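Local coordinates for protein tRNA (guanine(9)-N1)-methyltransferase (Schizosaccharomyces pombe, PDB 4JWH) that catalyses the S-adenosyl-L-methionine-dependent methylation of N1 of guanosine at position 9 in cytoplasmic tRNA, at residues 99-110 and 138-149; 252-263 and 272-280. All coordinates share one frame; numbering follows the deposited sequence.

Contact 1: 99-110 and 138-149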
loop_
_atom_site.group_PDB
_atom_site.type_symbol
_atom_site.label_atom_id
_atom_site.label_comp_id
_atom_site.label_asym_id
_atom_site.label_seq_id
_atom_site.Cartn_x
_atom_site.Cartn_y
_atom_site.Cartn_z
ATOM N N VAL A 99 -8.801 -1.715 -19.960
ATOM C CA VAL A 99 -7.730 -1.508 -19.004
ATOM C C VAL A 99 -6.952 -0.242 -19.380
ATOM O O VAL A 99 -6.415 -0.138 -20.481
ATOM C CB VAL A 99 -6.816 -2.757 -18.860
ATOM C CG1 VAL A 99 -5.546 -2.426 -18.043
ATOM C CG2 VAL A 99 -7.580 -3.890 -18.181
ATOM N N VAL A 100 -6.949 0.734 -18.474
ATOM C CA VAL A 100 -6.209 1.985 -18.664
ATOM C C VAL A 100 -5.310 2.268 -17.448
ATOM O O VAL A 100 -5.810 2.658 -16.397
ATOM C CB VAL A 100 -7.156 3.210 -18.912
ATOM C CG1 VAL A 100 -6.345 4.516 -19.004
ATOM C CG2 VAL A 100 -7.983 3.033 -20.189
ATOM N N PRO A 101 -3.983 2.089 -17.592
ATOM C CA PRO A 101 -3.059 2.361 -16.498
ATOM C C PRO A 101 -3.268 3.756 -15.916
ATOM O O PRO A 101 -3.593 4.694 -16.634
ATOM C CB PRO A 101 -1.692 2.277 -17.170
ATOM C CG PRO A 101 -1.895 1.348 -18.307
ATOM C CD PRO A 101 -3.276 1.629 -18.802
ATOM N N SER A 102 -3.110 3.861 -14.606
ATOM C CA SER A 102 -3.148 5.125 -13.897
ATOM C C SER A 102 -1.703 5.634 -13.801
ATOM O O SER A 102 -0.765 4.852 -13.736
ATOM C CB SER A 102 -3.719 4.860 -12.489
ATOM O OG SER A 102 -3.569 5.970 -11.614
ATOM N N SER A 103 -1.513 6.941 -13.779
ATOM C CA SER A 103 -0.179 7.477 -13.529
ATOM C C SER A 103 0.200 7.433 -12.018
ATOM O O SER A 103 1.343 7.694 -11.650
ATOM C CB SER A 103 -0.082 8.892 -14.093
ATOM O OG SER A 103 -1.103 9.678 -13.527
ATOM N N ILE A 104 -0.743 7.086 -11.141
ATOM C CA ILE A 104 -0.429 7.026 -9.697
ATOM C C ILE A 104 0.723 6.072 -9.372
ATOM O O ILE A 104 0.849 5.012 -9.998
ATOM C CB ILE A 104 -1.694 6.719 -8.857
ATOM C CG1 ILE A 104 -2.642 7.916 -8.955
ATOM C CG2 ILE A 104 -1.360 6.447 -7.368
ATOM C CD1 ILE A 104 -4.130 7.618 -8.626
ATOM N N ARG A 105 1.588 6.488 -8.437
ATOM C CA ARG A 105 2.563 5.604 -7.808
ATOM C C ARG A 105 1.995 5.198 -6.459
ATOM O O ARG A 105 1.497 6.049 -5.730
ATOM C CB ARG A 105 3.913 6.292 -7.581
ATOM C CG ARG A 105 4.849 6.287 -8.803
ATOM C CD ARG A 105 4.213 6.915 -10.034
ATOM N NE ARG A 105 3.722 8.278 -9.818
ATOM C CZ ARG A 105 4.478 9.378 -9.861
ATOM N NH1 ARG A 105 5.798 9.287 -10.060
ATOM N NH2 ARG A 105 3.908 10.566 -9.686
ATOM N N ILE A 106 2.059 3.912 -6.139
ATOM C CA ILE A 106 1.781 3.462 -4.762
ATOM C C ILE A 106 3.035 2.839 -4.187
ATOM O O ILE A 106 3.629 1.974 -4.795
ATOM C CB ILE A 106 0.557 2.497 -4.658
ATOM C CG1 ILE A 106 -0.735 3.224 -5.105
ATOM C CG2 ILE A 106 0.464 1.880 -3.216
ATOM C CD1 ILE A 106 -2.059 2.415 -4.949
ATOM N N VAL A 107 3.433 3.291 -3.008
ATOM C CA VAL A 107 4.675 2.840 -2.375
ATOM C C VAL A 107 4.399 1.933 -1.175
ATOM O O VAL A 107 3.714 2.344 -0.212
ATOM C CB VAL A 107 5.501 4.042 -1.861
ATOM C CG1 VAL A 107 6.714 3.593 -1.106
ATOM C CG2 VAL A 107 5.866 5.013 -3.008
ATOM N N LEU A 108 4.973 0.730 -1.199
ATOM C CA LEU A 108 5.074 -0.049 0.022
ATOM C C LEU A 108 6.369 0.340 0.747
ATOM O O LEU A 108 7.495 0.102 0.236
ATOM C CB LEU A 108 4.977 -1.550 -0.265
ATOM C CG LEU A 108 3.844 -1.981 -1.210
ATOM C CD1 LEU A 108 3.821 -3.482 -1.447
ATOM C CD2 LEU A 108 2.452 -1.445 -0.771
ATOM N N ASP A 109 6.205 0.989 1.908
ATOM C CA ASP A 109 7.333 1.463 2.693
ATOM C C ASP A 109 7.826 0.286 3.528
ATOM O O ASP A 109 7.240 -0.049 4.558
ATOM C CB ASP A 109 6.927 2.636 3.599
ATOM C CG ASP A 109 8.027 3.052 4.578
ATOM O OD1 ASP A 109 9.222 2.711 4.388
ATOM O OD2 ASP A 109 7.695 3.780 5.527
ATOM N N CYS A 110 8.904 -0.338 3.067
ATOM C CA CYS A 110 9.381 -1.548 3.709
ATOM C C CYS A 110 10.526 -1.290 4.677
ATOM O O CYS A 110 11.435 -2.089 4.765
ATOM C CB CYS A 110 9.793 -2.603 2.664
ATOM S SG CYS A 110 8.487 -3.137 1.531
ATOM N N ALA A 138 -6.100 -5.227 -12.212
ATOM C CA ALA A 138 -6.868 -4.016 -11.935
ATOM C C ALA A 138 -7.301 -3.338 -13.242
ATOM O O ALA A 138 -6.592 -3.425 -14.262
ATOM C CB ALA A 138 -6.046 -3.055 -11.103
ATOM N N LEU A 139 -8.440 -2.668 -13.220
ATOM C CA LEU A 139 -8.867 -1.904 -14.384
ATOM C C LEU A 139 -7.873 -0.758 -14.667
ATOM O O LEU A 139 -7.607 -0.430 -15.827
ATOM C CB LEU A 139 -10.301 -1.385 -14.220
ATOM C CG LEU A 139 -10.941 -0.703 -15.446
ATOM C CD1 LEU A 139 -11.154 -1.735 -16.569
ATOM C CD2 LEU A 139 -12.243 0.034 -15.121
ATOM N N HIS A 140 -7.300 -0.187 -13.606
ATOM C CA HIS A 140 -6.272 0.849 -13.723
ATOM C C HIS A 140 -5.009 0.518 -12.936
ATOM O O HIS A 140 -4.842 0.993 -11.822
ATOM C CB HIS A 140 -6.828 2.218 -13.265
ATOM C CG HIS A 140 -8.106 2.594 -13.936
ATOM N ND1 HIS A 140 -8.171 2.929 -15.274
ATOM C CD2 HIS A 140 -9.376 2.631 -13.477
ATOM C CE1 HIS A 140 -9.425 3.185 -15.596
ATOM N NE2 HIS A 140 -10.172 3.017 -14.523
ATOM N N PRO A 141 -4.105 -0.295 -13.507
ATOM C CA PRO A 141 -2.915 -0.614 -12.747
ATOM C C PRO A 141 -2.098 0.638 -12.487
ATOM O O PRO A 141 -2.076 1.532 -13.311
ATOM C CB PRO A 141 -2.114 -1.548 -13.668
ATOM C CG PRO A 141 -2.922 -1.760 -14.867
ATOM C CD PRO A 141 -4.215 -1.061 -14.762
ATOM N N VAL A 142 -1.424 0.666 -11.344
ATOM C CA VAL A 142 -0.535 1.749 -11.006
ATOM C C VAL A 142 0.890 1.268 -11.104
ATOM O O VAL A 142 1.123 0.078 -11.377
ATOM C CB VAL A 142 -0.811 2.245 -9.554
ATOM C CG1 VAL A 142 -2.223 2.754 -9.464
ATOM C CG2 VAL A 142 -0.583 1.128 -8.533
ATOM N N GLU A 143 1.845 2.162 -10.834
ATOM C CA GLU A 143 3.219 1.727 -10.602
ATOM C C GLU A 143 3.416 1.461 -9.112
ATOM O O GLU A 143 3.298 2.380 -8.266
ATOM C CB GLU A 143 4.261 2.741 -11.147
ATOM C CG GLU A 143 4.447 2.718 -12.695
ATOM C CD GLU A 143 5.100 1.458 -13.300
ATOM O OE1 GLU A 143 5.719 0.612 -12.614
ATOM O OE2 GLU A 143 5.011 1.320 -14.533
ATOM N N LEU A 144 3.676 0.191 -8.813
ATOM C CA LEU A 144 3.958 -0.286 -7.470
ATOM C C LEU A 144 5.441 -0.206 -7.114
ATOM O O LEU A 144 6.283 -0.730 -7.833
ATOM C CB LEU A 144 3.436 -1.731 -7.305
ATOM C CG LEU A 144 3.461 -2.385 -5.910
ATOM C CD1 LEU A 144 2.712 -1.501 -4.930
ATOM C CD2 LEU A 144 2.857 -3.847 -5.934
ATOM N N PHE A 145 5.760 0.460 -6.006
ATOM C CA PHE A 145 7.130 0.555 -5.530
ATOM C C PHE A 145 7.196 -0.156 -4.211
ATOM O O PHE A 145 6.206 -0.144 -3.430
ATOM C CB PHE A 145 7.598 2.012 -5.346
ATOM C CG PHE A 145 7.969 2.711 -6.646
ATOM C CD1 PHE A 145 9.301 3.082 -6.915
ATOM C CD2 PHE A 145 6.990 3.002 -7.583
ATOM C CE1 PHE A 145 9.643 3.733 -8.102
ATOM C CE2 PHE A 145 7.315 3.646 -8.774
ATOM C CZ PHE A 145 8.665 3.997 -9.043
ATOM N N ALA A 146 8.338 -0.793 -3.969
ATOM C CA ALA A 146 8.661 -1.328 -2.638
ATOM C C ALA A 146 9.999 -0.707 -2.177
ATOM O O ALA A 146 11.091 -1.094 -2.657
ATOM C CB ALA A 146 8.750 -2.819 -2.684
ATOM N N THR A 147 9.921 0.255 -1.258
ATOM C CA THR A 147 11.109 1.034 -0.874
ATOM C C THR A 147 11.721 0.552 0.449
ATOM O O THR A 147 11.031 -0.067 1.267
ATOM C CB THR A 147 10.810 2.580 -0.851
ATOM O OG1 THR A 147 9.745 2.861 0.073
ATOM C CG2 THR A 147 10.417 3.090 -2.253
ATOM N N ASN A 148 12.994 0.867 0.668
ATOM C CA ASN A 148 13.839 0.183 1.660
ATOM C C ASN A 148 13.672 -1.328 1.559
ATOM O O ASN A 148 13.640 -2.001 2.569
ATOM C CB ASN A 148 13.535 0.625 3.099
ATOM C CG ASN A 148 14.039 2.019 3.407
ATOM O OD1 ASN A 148 13.271 2.971 3.420
ATOM N ND2 ASN A 148 15.331 2.138 3.680
ATOM N N PHE A 149 13.485 -1.849 0.355
ATOM C CA PHE A 149 13.282 -3.301 0.185
ATOM C C PHE A 149 14.585 -4.082 0.378
ATOM O O PHE A 149 15.556 -3.840 -0.325
ATOM C CB PHE A 149 12.629 -3.621 -1.156
ATOM C CG PHE A 149 12.118 -5.043 -1.260
ATOM C CD1 PHE A 149 12.829 -5.997 -1.970
ATOM C CD2 PHE A 149 10.937 -5.431 -0.610
ATOM C CE1 PHE A 149 12.362 -7.324 -2.054
ATOM C CE2 PHE A 149 10.477 -6.735 -0.679
ATOM C CZ PHE A 149 11.196 -7.691 -1.394
HETATM O O HOH W 1 10.859 3.518 2.475
#

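Contact 2: 252-263 and 272-280. With SAH (S-adenosyl-L-homocysteine), chain C.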
loop_
_atom_site.group_PDB
_atom_site.type_symbol
_atom_site.label_atom_id
_atom_site.label_comp_id
_atom_site.label_asym_id
_atom_site.label_seq_id
_atom_site.Cartn_x
_atom_site.Cartn_y
_atom_site.Cartn_z
ATOM N N LEU A 252 -6.525 -1.812 8.633
ATOM C CA LEU A 252 -6.590 -2.884 7.650
ATOM C C LEU A 252 -5.180 -3.388 7.332
ATOM O O LEU A 252 -4.197 -2.757 7.724
ATOM C CB LEU A 252 -7.298 -2.382 6.396
ATOM C CG LEU A 252 -8.700 -1.771 6.572
ATOM C CD1 LEU A 252 -9.186 -1.202 5.262
ATOM C CD2 LEU A 252 -9.690 -2.794 7.097
ATOM N N THR A 253 -5.089 -4.514 6.632
ATOM C CA THR A 253 -3.797 -5.076 6.281
ATOM C C THR A 253 -3.232 -4.297 5.072
ATOM O O THR A 253 -3.973 -3.571 4.382
ATOM C CB THR A 253 -3.889 -6.572 5.912
ATOM O OG1 THR A 253 -4.602 -6.718 4.677
ATOM C CG2 THR A 253 -4.569 -7.408 7.033
ATOM N N VAL A 254 -1.932 -4.462 4.824
ATOM C CA VAL A 254 -1.281 -3.847 3.659
ATOM C C VAL A 254 -2.077 -4.134 2.376
ATOM O O VAL A 254 -2.436 -3.214 1.641
ATOM C CB VAL A 254 0.173 -4.328 3.504
ATOM C CG1 VAL A 254 0.781 -3.807 2.191
ATOM C CG2 VAL A 254 1.023 -3.918 4.734
ATOM N N ASN A 255 -2.395 -5.405 2.131
ATOM C CA ASN A 255 -3.081 -5.751 0.881
ATOM C C ASN A 255 -4.526 -5.281 0.867
ATOM O O ASN A 255 -5.042 -4.968 -0.186
ATOM C CB ASN A 255 -3.037 -7.258 0.553
ATOM C CG ASN A 255 -3.825 -8.085 1.549
ATOM O OD1 ASN A 255 -3.379 -8.267 2.666
ATOM N ND2 ASN A 255 -5.046 -8.502 1.176
ATOM N N GLN A 256 -5.189 -5.250 2.010
ATOM C CA GLN A 256 -6.573 -4.731 2.033
ATOM C C GLN A 256 -6.609 -3.256 1.619
ATOM O O GLN A 256 -7.473 -2.816 0.849
ATOM C CB GLN A 256 -7.224 -4.922 3.407
ATOM C CG GLN A 256 -7.695 -6.363 3.656
ATOM C CD GLN A 256 -8.213 -6.568 5.067
ATOM O OE1 GLN A 256 -7.702 -5.969 6.014
ATOM N NE2 GLN A 256 -9.238 -7.421 5.215
ATOM N N VAL A 257 -5.655 -2.491 2.118
ATOM C CA VAL A 257 -5.603 -1.060 1.818
ATOM C C VAL A 257 -5.284 -0.898 0.341
ATOM O O VAL A 257 -5.946 -0.160 -0.367
ATOM C CB VAL A 257 -4.504 -0.378 2.681
ATOM C CG1 VAL A 257 -4.220 1.038 2.174
ATOM C CG2 VAL A 257 -4.970 -0.343 4.138
ATOM N N PHE A 258 -4.280 -1.625 -0.136
ATOM C CA PHE A 258 -3.951 -1.573 -1.574
ATOM C C PHE A 258 -5.164 -1.884 -2.448
ATOM O O PHE A 258 -5.474 -1.149 -3.399
ATOM C CB PHE A 258 -2.801 -2.507 -1.965
ATOM C CG PHE A 258 -2.458 -2.405 -3.418
ATOM C CD1 PHE A 258 -1.549 -1.453 -3.851
ATOM C CD2 PHE A 258 -3.120 -3.183 -4.360
ATOM C CE1 PHE A 258 -1.260 -1.301 -5.231
ATOM C CE2 PHE A 258 -2.862 -3.026 -5.729
ATOM C CZ PHE A 258 -1.923 -2.072 -6.149
ATOM N N GLU A 259 -5.827 -3.005 -2.148
ATOM C CA GLU A 259 -6.993 -3.441 -2.895
ATOM C C GLU A 259 -8.103 -2.385 -2.883
ATOM O O GLU A 259 -8.790 -2.144 -3.906
ATOM C CB GLU A 259 -7.505 -4.777 -2.326
ATOM C CG GLU A 259 -6.580 -5.978 -2.584
ATOM C CD GLU A 259 -6.907 -7.148 -1.649
ATOM O OE1 GLU A 259 -6.147 -8.122 -1.619
ATOM O OE2 GLU A 259 -7.921 -7.062 -0.895
ATOM N N ILE A 260 -8.305 -1.753 -1.724
ATOM C CA ILE A 260 -9.319 -0.705 -1.636
ATOM C C ILE A 260 -8.965 0.494 -2.538
ATOM O O ILE A 260 -9.819 0.993 -3.265
ATOM C CB ILE A 260 -9.551 -0.279 -0.173
ATOM C CG1 ILE A 260 -10.364 -1.364 0.586
ATOM C CG2 ILE A 260 -10.178 1.152 -0.066
ATOM C CD1 ILE A 260 -10.115 -1.211 2.091
ATOM N N LEU A 261 -7.710 0.941 -2.496
ATOM C CA LEU A 261 -7.257 2.053 -3.353
ATOM C C LEU A 261 -7.495 1.726 -4.812
ATOM O O LEU A 261 -8.038 2.539 -5.550
ATOM C CB LEU A 261 -5.780 2.367 -3.130
ATOM C CG LEU A 261 -5.394 2.723 -1.683
ATOM C CD1 LEU A 261 -3.860 2.903 -1.624
ATOM C CD2 LEU A 261 -6.112 4.018 -1.268
ATOM N N SER A 262 -7.103 0.530 -5.214
ATOM C CA SER A 262 -7.180 0.092 -6.589
ATOM C C SER A 262 -8.636 0.032 -7.056
ATOM O O SER A 262 -8.976 0.462 -8.177
ATOM C CB SER A 262 -6.483 -1.276 -6.702
ATOM O OG SER A 262 -6.459 -1.751 -8.038
ATOM N N LEU A 263 -9.513 -0.443 -6.174
ATOM C CA LEU A 263 -10.931 -0.493 -6.502
ATOM C C LEU A 263 -11.576 0.892 -6.568
ATOM O O LEU A 263 -12.521 1.131 -7.337
ATOM C CB LEU A 263 -11.680 -1.432 -5.562
ATOM C CG LEU A 263 -11.390 -2.921 -5.869
ATOM C CD1 LEU A 263 -12.043 -3.867 -4.836
ATOM C CD2 LEU A 263 -11.804 -3.315 -7.249
ATOM N N LYS A 272 -18.407 0.967 -2.445
ATOM C CA LYS A 272 -18.288 -0.246 -3.230
ATOM C C LYS A 272 -16.973 -0.955 -2.949
ATOM O O LYS A 272 -16.939 -2.176 -2.870
ATOM C CB LYS A 272 -18.420 0.025 -4.720
ATOM C CG LYS A 272 -18.840 -1.221 -5.464
ATOM C CD LYS A 272 -19.254 -0.918 -6.872
ATOM C CE LYS A 272 -19.496 -2.230 -7.614
ATOM N NZ LYS A 272 -19.898 -1.965 -9.026
ATOM N N ALA A 273 -15.894 -0.182 -2.839
ATOM C CA ALA A 273 -14.558 -0.723 -2.611
ATOM C C ALA A 273 -14.530 -1.428 -1.244
ATOM O O ALA A 273 -14.069 -2.579 -1.129
ATOM C CB ALA A 273 -13.538 0.399 -2.674
ATOM N N PHE A 274 -15.058 -0.753 -0.220
ATOM C CA PHE A 274 -15.182 -1.370 1.096
ATOM C C PHE A 274 -16.061 -2.641 1.033
ATOM O O PHE A 274 -15.708 -3.667 1.589
ATOM C CB PHE A 274 -15.778 -0.389 2.130
ATOM C CG PHE A 274 -14.962 0.844 2.354
ATOM C CD1 PHE A 274 -13.582 0.799 2.358
ATOM C CD2 PHE A 274 -15.591 2.071 2.612
ATOM C CE1 PHE A 274 -12.834 1.949 2.599
ATOM C CE2 PHE A 274 -14.847 3.220 2.855
ATOM C CZ PHE A 274 -13.462 3.151 2.844
ATOM N N MET A 275 -17.196 -2.559 0.347
ATOM C CA MET A 275 -18.132 -3.693 0.259
ATOM C C MET A 275 -17.484 -4.925 -0.359
ATOM O O MET A 275 -17.755 -6.068 0.038
ATOM C CB MET A 275 -19.423 -3.288 -0.452
ATOM C CG MET A 275 -20.263 -2.319 0.393
ATOM S SD MET A 275 -21.797 -1.793 -0.394
ATOM C CE MET A 275 -22.882 -3.156 0.074
ATOM N N GLU A 276 -16.567 -4.681 -1.282
ATOM C CA GLU A 276 -15.866 -5.752 -1.954
ATOM C C GLU A 276 -14.721 -6.320 -1.109
ATOM O O GLU A 276 -14.504 -7.521 -1.074
ATOM C CB GLU A 276 -15.361 -5.254 -3.318
ATOM C CG GLU A 276 -15.131 -6.349 -4.337
ATOM C CD GLU A 276 -16.406 -7.104 -4.700
ATOM O OE1 GLU A 276 -17.423 -6.461 -5.083
ATOM O OE2 GLU A 276 -16.380 -8.355 -4.596
ATOM N N VAL A 277 -13.995 -5.463 -0.407
ATOM C CA VAL A 277 -12.796 -5.938 0.279
ATOM C C VAL A 277 -13.107 -6.327 1.714
ATOM O O VAL A 277 -12.552 -7.274 2.241
ATOM C CB VAL A 277 -11.674 -4.885 0.204
ATOM C CG1 VAL A 277 -10.495 -5.265 1.048
ATOM C CG2 VAL A 277 -11.271 -4.667 -1.260
ATOM N N ILE A 278 -13.999 -5.596 2.348
ATOM C CA ILE A 278 -14.333 -5.874 3.741
ATOM C C ILE A 278 -15.884 -5.926 3.899
ATOM O O ILE A 278 -16.473 -5.111 4.605
ATOM C CB ILE A 278 -13.615 -4.839 4.702
ATOM C CG1 ILE A 278 -13.913 -3.387 4.279
ATOM C CG2 ILE A 278 -12.089 -5.058 4.699
ATOM C CD1 ILE A 278 -13.663 -2.345 5.337
ATOM N N PRO A 279 -16.557 -6.857 3.193
ATOM C CA PRO A 279 -18.025 -6.819 3.315
ATOM C C PRO A 279 -18.461 -7.046 4.766
ATOM O O PRO A 279 -17.831 -7.815 5.474
ATOM C CB PRO A 279 -18.501 -7.974 2.435
ATOM C CG PRO A 279 -17.317 -8.823 2.181
ATOM C CD PRO A 279 -16.085 -7.982 2.365
ATOM N N LYS A 280 -19.515 -6.365 5.191
ATOM C CA LYS A 280 -20.010 -6.483 6.565
ATOM C C LYS A 280 -20.558 -7.894 6.852
ATOM O O LYS A 280 -20.431 -8.403 7.961
ATOM C CB LYS A 280 -21.028 -5.375 6.857
HETATM N N SAH C . 0.621 0.499 13.557
HETATM C CA SAH C . 0.930 0.434 12.137
HETATM C CB SAH C . 0.072 -0.723 11.560
HETATM C CG SAH C . -0.476 -0.384 10.237
HETATM S SD SAH C . -1.363 -1.467 9.186
HETATM C C SAH C . 0.866 1.855 11.593
HETATM O O SAH C . 0.528 2.185 10.496
HETATM O OXT SAH C . 1.244 2.755 12.282
HETATM C "C5'" SAH C . -0.428 -1.352 7.714
HETATM C "C4'" SAH C . -0.649 -0.140 6.815
HETATM O "O4'" SAH C . -1.914 -0.118 6.228
HETATM C "C3'" SAH C . -0.475 1.246 7.449
HETATM O "O3'" SAH C . 0.865 1.628 7.556
HETATM C "C2'" SAH C . -1.272 2.141 6.565
HETATM O "O2'" SAH C . -0.459 2.539 5.509
HETATM C "C1'" SAH C . -2.360 1.201 6.117
HETATM N N9 SAH C . -3.640 1.414 6.814
HETATM C C8 SAH C . -4.265 0.552 7.564
HETATM N N7 SAH C . -5.418 0.999 7.987
HETATM C C5 SAH C . -5.567 2.178 7.467
HETATM C C6 SAH C . -6.576 3.238 7.498
HETATM N N6 SAH C . -7.671 3.089 8.198
HETATM N N1 SAH C . -6.345 4.331 6.813
HETATM C C2 SAH C . -5.241 4.486 6.104
HETATM N N3 SAH C . -4.286 3.594 6.040
HETATM C C4 SAH C . -4.387 2.435 6.681
HETATM O O HOH W 2 -10.487 -8.577 2.928
#

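Contact 1: 99-110 and 138-149
Strands 105-109 and 143-147 pair in parallel in a beta-alpha-beta unit, helix 118-137 being the crossover. Backbone bonds alternate between them: Phe145 N gives to Ile106 O at 2.9 Å, and Leu108 N to Phe145 O at 2.7 Å. On one face, Arg105 CG lies 3.6 Å from CE2 of the Phe145 ring, the side chains running alongside each other. Val107 CG1 meets Thr147 OG1 there at 3.3 Å, the side chains crossing at about a right angle. On the other face, Leu144 CD1 touches Leu108 CG at 3.9 Å. Before the strands the backbone bonding continues, Val100 N giving to Leu139 O and Ser102 N to Pro141 O. The His140 ring adds a side-chain bond: ND1 gives to a lone pair of Val100 O at 2.6 Å, almost in the ring plane. With CG anti to the carbonyl carbon (chi1 -52°), the ring reaches Val100, and chi2 of -70° presents ND1. A leucine in its place would probably leave Val100 O without this donor. One water bridges Asp109 OD1, Thr147 OG1 and Asn148 OD1; Lys227 and Tyr191 hold Asp109 OD2. Strand 208-212 flanks 105-109, strand 171-173 flanks 143-147, and helix 178-181 touches Val107 and Thr147.

Contact 2: 252-263 and 272-280
Val277 is the knob of this helix pair: its side chain sits in a hollow formed by Gln256, Glu259, Ile260 and Leu263 of helix 254-263. Its two methyls divide the hollow. With chi1 at 173°, CG2 meets Leu263 CD1 at 3.7 Å, while CG1 reaches Glu259 OE2 at 3.7 Å and also faces Gln256. CB of Val277 rests 3.8 Å from Ile260 CG1. Ile260 CG2 lies 3.8 Å from Phe274 CE1, the side chains crossing obliquely. One turn earlier, the small Ala273 lets the helices come close, its CB 3.9 Å from Leu263 CB. Beyond the second helix, Ile278 CG2 lies 4.1 Å from Leu252 CD2. It also packs on the Gln256 amide. No direct hydrogen bond joins the segments, but a water accepts from Gln256 NE2 and donates to Val277 O. Gln256 OE1 takes Thr253 N on a lone pair, and Thr253 OG1 takes Gln256 N. This capping box starts the helix just after Leu252, whose N gives a 3.1 Å hydrogen bond to SAH N7. The axes of 254-263 and 272-277 come within 8.8 Å and make an angle of 139°. These are the last two helices of the modelled SPOUT-type methyltransferase fold, roughly antiparallel, beside the cofactor pocket.

Contacts 1 and 2 meet across the inner face of helix 254-263, with their centres about 15 Å apart. Ile106 CD1 lies 3.8 Å from Phe258 CE1 and also packs on Leu261. Leu144 CD1 is 4.0 Å from Phe258 CE1, and Ala138 CB is 3.4 Å from Ser262 OG. The helix therefore lies between the sheet strands of 99-110 and 138-149 and the outer segment 272-280. Their relation to the cofactor differs. Contact 2 supplies Leu252 and Val257 to the SAH pocket. In contact 1 the side chain of Asp109 comes within about 7 Å of SAH and about 4 Å of the cofactor-binding residue Gly212.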